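Local atomic coordinates of 6-phospho-beta-d glycosidase (Streptococcus pyogenes, PDB entry 5FOO), a protein that probably hydrolyses 6-phosphorylated beta-glucosides as a family 1 glycoside hydrolase and binds 6-phosphocyclophellitol in its pocket. Residues 140-143 with 144-147; 169-172 with 173-177. The protein carries 1 engineered substitution. All coordinates share one frame; numbering follows the deposited sequence.

Interaction 1: residues 140-143 with 144-147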
ATOM      1  N   ASP A 140      15.663   2.490  13.539  1.00 30.69           N
ATOM      2  CA  ASP A 140      16.990   2.993  13.097  1.00 30.32           C
ATOM      3  C   ASP A 140      17.607   2.110  12.044  1.00 29.57           C
ATOM      4  O   ASP A 140      18.214   2.617  11.151  1.00 29.58           O
ATOM      5  CB  ASP A 140      17.967   3.128  14.275  1.00 30.25           C
ATOM      6  CG  ASP A 140      17.673   4.349  15.150  1.00 32.58           C
ATOM      7  OD1 ASP A 140      17.114   5.349  14.685  1.00 33.39           O
ATOM      8  OD2 ASP A 140      18.009   4.321  16.331  1.00 38.97           O
ATOM      9  N   LEU A 141      17.474   0.784  12.151  1.00 28.43           N
ATOM     10  CA  LEU A 141      18.013  -0.100  11.136  1.00 27.20           C
ATOM     11  C   LEU A 141      17.239   0.069   9.761  1.00 29.38           C
ATOM     12  O   LEU A 141      17.830  -0.021   8.671  1.00 25.37           O
ATOM     13  CB  LEU A 141      17.969  -1.541  11.617  1.00 28.19           C
ATOM     14  CG  LEU A 141      18.710  -1.885  12.901  1.00 29.23           C
ATOM     15  CD1 LEU A 141      18.629  -3.363  13.204  1.00 30.23           C
ATOM     16  CD2 LEU A 141      20.167  -1.442  12.833  1.00 27.71           C
ATOM     17  N   PHE A 142      15.939   0.336   9.841  1.00 25.05           N
ATOM     18  CA  PHE A 142      15.146   0.651   8.648  1.00 27.53           C
ATOM     19  C   PHE A 142      15.689   1.918   7.948  1.00 26.66           C
ATOM     20  O   PHE A 142      15.831   1.967   6.726  1.00 23.83           O
ATOM     21  CB  PHE A 142      13.659   0.764   9.028  1.00 24.33           C
ATOM     22  CG  PHE A 142      12.740   1.151   7.915  1.00 25.89           C
ATOM     23  CD1 PHE A 142      12.570   0.338   6.831  1.00 22.47           C
ATOM     24  CD2 PHE A 142      11.971   2.289   8.025  1.00 25.64           C
ATOM     25  CE1 PHE A 142      11.709   0.668   5.847  1.00 24.25           C
ATOM     26  CE2 PHE A 142      11.120   2.634   7.014  1.00 26.14           C
ATOM     27  CZ  PHE A 142      10.999   1.832   5.929  1.00 25.38           C
ATOM     28  N   VAL A 143      16.036   2.905   8.740  1.00 26.54           N
ATOM     29  CA  VAL A 143      16.646   4.141   8.218  1.00 25.92           C
ATOM     30  C   VAL A 143      17.948   3.871   7.529  1.00 25.34           C
ATOM     31  O   VAL A 143      18.208   4.409   6.476  1.00 31.01           O
ATOM     32  CB  VAL A 143      16.881   5.196   9.342  1.00 25.50           C
ATOM     33  CG1 VAL A 143      17.688   6.405   8.854  1.00 23.19           C
ATOM     34  CG2 VAL A 143      15.537   5.631   9.924  1.00 26.30           C
ATOM     35  N   ALA A 144      18.784   3.044   8.115  1.00 26.38           N
ATOM     36  CA  ALA A 144      20.028   2.709   7.479  1.00 25.22           C
ATOM     37  C   ALA A 144      19.817   1.984   6.157  1.00 29.39           C
ATOM     38  O   ALA A 144      20.526   2.254   5.151  1.00 27.25           O
ATOM     39  CB  ALA A 144      20.892   1.939   8.432  1.00 26.67           C
ATOM     40  N   PHE A 145      18.822   1.067   6.123  1.00 26.69           N
ATOM     41  CA  PHE A 145      18.398   0.453   4.862  1.00 25.49           C
ATOM     42  C   PHE A 145      17.963   1.505   3.817  1.00 24.86           C
ATOM     43  O   PHE A 145      18.340   1.410   2.656  1.00 23.48           O
ATOM     44  CB  PHE A 145      17.264  -0.570   5.141  1.00 24.92           C
ATOM     45  CG  PHE A 145      16.381  -0.869   3.997  1.00 24.17           C
ATOM     46  CD1 PHE A 145      16.877  -1.485   2.863  1.00 25.61           C
ATOM     47  CD2 PHE A 145      14.996  -0.660   4.097  1.00 26.88           C
ATOM     48  CE1 PHE A 145      16.038  -1.812   1.825  1.00 25.70           C
ATOM     49  CE2 PHE A 145      14.179  -0.953   3.051  1.00 25.76           C
ATOM     50  CZ  PHE A 145      14.691  -1.538   1.921  1.00 26.04           C
ATOM     51  N   SER A 146      17.154   2.461   4.236  1.00 25.67           N
ATOM     52  CA  SER A 146      16.637   3.504   3.324  1.00 30.00           C
ATOM     53  C   SER A 146      17.799   4.313   2.729  1.00 29.69           C
ATOM     54  O   SER A 146      17.781   4.609   1.514  1.00 27.64           O
ATOM     55  CB  SER A 146      15.577   4.411   3.984  1.00 29.08           C
ATOM     56  OG  SER A 146      16.185   5.376   4.866  1.00 31.76           O
ATOM     57  N   LYS A 147      18.801   4.630   3.563  1.00 27.51           N
ATOM     58  CA  LYS A 147      20.002   5.328   3.091  1.00 31.46           C
ATOM     59  C   LYS A 147      20.762   4.535   2.015  1.00 29.55           C
ATOM     60  O   LYS A 147      21.193   5.110   1.008  1.00 27.42           O
ATOM     61  CB  LYS A 147      20.995   5.584   4.208  1.00 34.82           C
ATOM     62  CG  LYS A 147      20.795   6.771   5.086  1.00 44.99           C
ATOM     63  CD  LYS A 147      22.138   6.997   5.825  1.00 50.40           C
ATOM     64  CE  LYS A 147      22.143   8.236   6.670  1.00 58.58           C
ATOM     65  NZ  LYS A 147      21.560   7.978   8.020  1.00 62.15           N
TER
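F142 overlaps the ring of F145 three residues further along the same helix, with its CD1 lying 3.8 Å from F145 CD2. The two side chains slant across one another, and F142 CD1 arrives at the edge of the F145 ring, in its plane, so this is not a face-to-face stack. Both rings leave the backbone in the same manner, each CG anti to its own N (chi1 177° for F142 and 157° for F145), which lets two residues three apart in sequence bring F142 CD1 to that edge. F145 CB also rests on the carbonyl of F142, 3.3 Å from its O.

The helix is 136-153, one of those surrounding the eight-stranded TIM barrel; along the chain it comes between strands 112-116 and 159-161. The aromatic pair faces inward: W79 meets both rings, W133 meets F142 edge-to-face, and A199 and V203 of helix 186-208 touch F142.

Another side of the helix carries a polar contact. S146 turns OG between its backbone N and carbonyl carbon (chi1 77°), which brings the hydroxyl back along the helix to donate to V143 O at 2.8 Å. V143 O also accepts the ordinary helical bond from K147 N at 3.0 Å, so two donors grip it, and the buried hydroxyl finds its partner in the backbone. Further out, the K147 chain bends at its last torsion and carries NZ to 4.3 Å from V143 CG1, while D140 forms a salt bridge through OD1 with K202 of helix 186-208.

Interaction 2: residues 169-172 with 173-177; sequences VVEG and SYLMQ
The contact of 169-172 with 173-177 is a helix C-terminus, where E171 O receives two backbone N-H groups as helix 166-174 gives way to a loop beyond barrel strand 159-161. The preceding i+4 bonds are kept, S173 N to V169 O at 3.0 Å and Y174 N to V170 O at 3.0 Å, the second already bent (N-H...O angle 137°). At E171 the pattern divides. E171 O takes the usual i+4 bond from L175 N at 2.9 Å and an i+5 bond from M176 N at 2.8 Å; the two reach the oxygen from opposite faces of its plane. The i+5 bond closes a wider loop, consistent with the chain leaving the helix at L175, the first residue to abandon helical backbone angles.

Side chains follow the turn. E171 sends CG anti to its carbonyl carbon (chi1 -73°), where it passes obliquely against L175, with E171 CG 3.8 Å from L175 CD1. The extended chain beyond carries the carboxylate on to W247, whose NE1 bonds to OE2. S173 presses CB to 3.2 Å from V169 O, while its OG bonds to Y180 O.

At the end of the helix, Y174 OH is hydrogen-bonded to E134 OE2. V170 and Y174 both lean on A189 of helix 186-208, and V170 and E171 also meet helix 235-258, through W247 and N248 respectively.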
ATOM      1  N   VAL A 169      -0.277  -2.788   8.627  1.00 28.23           N
ATOM      2  CA  VAL A 169       0.718  -3.514   9.416  1.00 26.07           C
ATOM      3  C   VAL A 169       0.337  -3.541  10.929  1.00 25.56           C
ATOM      4  O   VAL A 169       0.487  -4.583  11.589  1.00 25.95           O
ATOM      5  CB  VAL A 169       2.095  -2.856   9.265  1.00 26.45           C
ATOM      6  CG1 VAL A 169       3.107  -3.438  10.234  1.00 30.25           C
ATOM      7  CG2 VAL A 169       2.611  -3.065   7.853  1.00 25.07           C
ATOM      8  N   VAL A 170      -0.063  -2.392  11.460  1.00 23.99           N
ATOM      9  CA  VAL A 170      -0.451  -2.269  12.819  1.00 25.73           C
ATOM     10  C   VAL A 170      -1.624  -3.245  13.079  1.00 30.57           C
ATOM     11  O   VAL A 170      -1.578  -3.982  14.039  1.00 27.64           O
ATOM     12  CB  VAL A 170      -0.975  -0.881  13.086  1.00 27.65           C
ATOM     13  CG1 VAL A 170      -1.693  -0.786  14.445  1.00 27.91           C
ATOM     14  CG2 VAL A 170       0.126   0.156  13.017  1.00 27.02           C
ATOM     15  N   GLU A 171      -2.653  -3.218  12.220  1.00 27.71           N
ATOM     16  CA  GLU A 171      -3.827  -4.036  12.386  1.00 29.66           C
ATOM     17  C   GLU A 171      -3.544  -5.495  12.155  1.00 33.32           C
ATOM     18  O   GLU A 171      -3.838  -6.325  13.046  1.00 26.52           O
ATOM     19  CB  GLU A 171      -5.027  -3.521  11.559  1.00 34.38           C
ATOM     20  CG  GLU A 171      -5.532  -2.239  12.254  1.00 39.41           C
ATOM     21  CD  GLU A 171      -6.802  -1.581  11.675  0.70 49.10           C
ATOM     22  OE1 GLU A 171      -7.185  -2.030  10.548  1.00 46.96           O
ATOM     23  OE2 GLU A 171      -7.385  -0.619  12.377  1.00 39.36           O
ATOM     24  N   GLY A 172      -2.886  -5.799  11.033  1.00 29.42           N
ATOM     25  CA  GLY A 172      -2.499  -7.167  10.677  1.00 27.88           C
ATOM     26  C   GLY A 172      -1.680  -7.901  11.718  1.00 30.36           C
ATOM     27  O   GLY A 172      -2.028  -9.073  12.082  1.00 33.98           O
ATOM     28  N   SER A 173      -0.615  -7.259  12.194  1.00 26.17           N
ATOM     29  CA  SER A 173       0.308  -7.867  13.113  1.00 28.79           C
ATOM     30  C   SER A 173      -0.198  -7.837  14.575  1.00 31.98           C
ATOM     31  O   SER A 173       0.086  -8.758  15.369  1.00 29.56           O
ATOM     32  CB  SER A 173       1.729  -7.225  12.991  1.00 30.19           C
ATOM     33  OG  SER A 173       2.481  -7.772  11.876  1.00 30.24           O
ATOM     34  N   TYR A 174      -0.934  -6.800  14.948  1.00 29.04           N
ATOM     35  CA  TYR A 174      -1.187  -6.573  16.368  1.00 29.39           C
ATOM     36  C   TYR A 174      -2.660  -6.461  16.819  1.00 30.31           C
ATOM     37  O   TYR A 174      -2.874  -6.310  17.981  1.00 26.62           O
ATOM     38  CB  TYR A 174      -0.361  -5.382  16.853  1.00 27.61           C
ATOM     39  CG  TYR A 174       1.164  -5.625  16.785  1.00 28.99           C
ATOM     40  CD1 TYR A 174       1.804  -6.314  17.784  1.00 28.21           C
ATOM     41  CD2 TYR A 174       1.947  -5.194  15.669  1.00 26.68           C
ATOM     42  CE1 TYR A 174       3.172  -6.573  17.746  1.00 31.54           C
ATOM     43  CE2 TYR A 174       3.339  -5.421  15.626  1.00 28.46           C
ATOM     44  CZ  TYR A 174       3.959  -6.108  16.664  1.00 29.04           C
ATOM     45  OH  TYR A 174       5.307  -6.394  16.654  1.00 25.94           O
ATOM     46  N   LEU A 175      -3.643  -6.556  15.916  1.00 30.35           N
ATOM     47  CA  LEU A 175      -5.091  -6.410  16.273  1.00 34.45           C
ATOM     48  C   LEU A 175      -5.984  -7.506  15.685  1.00 34.56           C
ATOM     49  O   LEU A 175      -6.752  -8.102  16.393  1.00 32.56           O
ATOM     50  CB  LEU A 175      -5.661  -5.028  15.871  1.00 32.63           C
ATOM     51  CG  LEU A 175      -5.046  -3.872  16.690  1.00 35.89           C
ATOM     52  CD1 LEU A 175      -5.353  -2.488  16.071  1.00 34.04           C
ATOM     53  CD2 LEU A 175      -5.467  -3.895  18.155  1.00 34.41           C
ATOM     54  N   MET A 176      -5.845  -7.803  14.398  1.00 37.06           N
ATOM     55  CA  MET A 176      -6.845  -8.557  13.655  1.00 36.29           C
ATOM     56  C   MET A 176      -6.345  -9.862  13.091  1.00 33.24           C
ATOM     57  O   MET A 176      -7.038 -10.481  12.309  1.00 29.27           O
ATOM     58  CB  MET A 176      -7.360  -7.688  12.493  1.00 40.38           C
ATOM     59  CG  MET A 176      -7.881  -6.298  12.869  1.00 51.85           C
ATOM     60  SD  MET A 176      -9.506  -6.312  13.662  1.00 78.26           S
ATOM     61  CE  MET A 176     -10.670  -6.794  12.345  1.00 67.36           C
ATOM     62  N   GLN A 177      -5.109 -10.234  13.397  1.00 31.65           N
ATOM     63  CA  GLN A 177      -4.568 -11.558  13.071  1.00 32.04           C
ATOM     64  C   GLN A 177      -4.406 -11.942  11.598  1.00 29.70           C
ATOM     65  O   GLN A 177      -4.613 -13.064  11.250  1.00 30.17           O
ATOM     66  CB  GLN A 177      -5.317 -12.641  13.874  1.00 32.56           C
ATOM     67  CG  GLN A 177      -5.387 -12.307  15.346  1.00 34.04           C
ATOM     68  CD  GLN A 177      -6.130 -13.392  16.138  1.00 42.25           C
ATOM     69  OE1 GLN A 177      -7.252 -13.197  16.561  1.00 33.98           O
ATOM     70  NE2 GLN A 177      -5.493 -14.510  16.335  1.00 40.21           N
TER

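Two local helix contacts illustrate how the same backbone chemistry serves different places in a barrel enzyme. Both are partly buried. Interaction 1 lies mid-helix, its centre about 19 Å from the centre of the chain, with an inward aromatic side and with D140 and K147 exposed; interaction 2 lies at a helix end, its centre about 15 Å from that of the chain, exposes M176 and Q177, and rests mainly on main-chain bonds. Each includes a carbonyl with two donors, but in 140-147 the second is a serine hydroxyl, whereas in 169-177 it is another backbone amide. Their nearest atoms are about 10 Å apart, yet both pack against helix 186-208. The side chain of V169 is about 10 Å from the bound 6-phosphocyclophellitol.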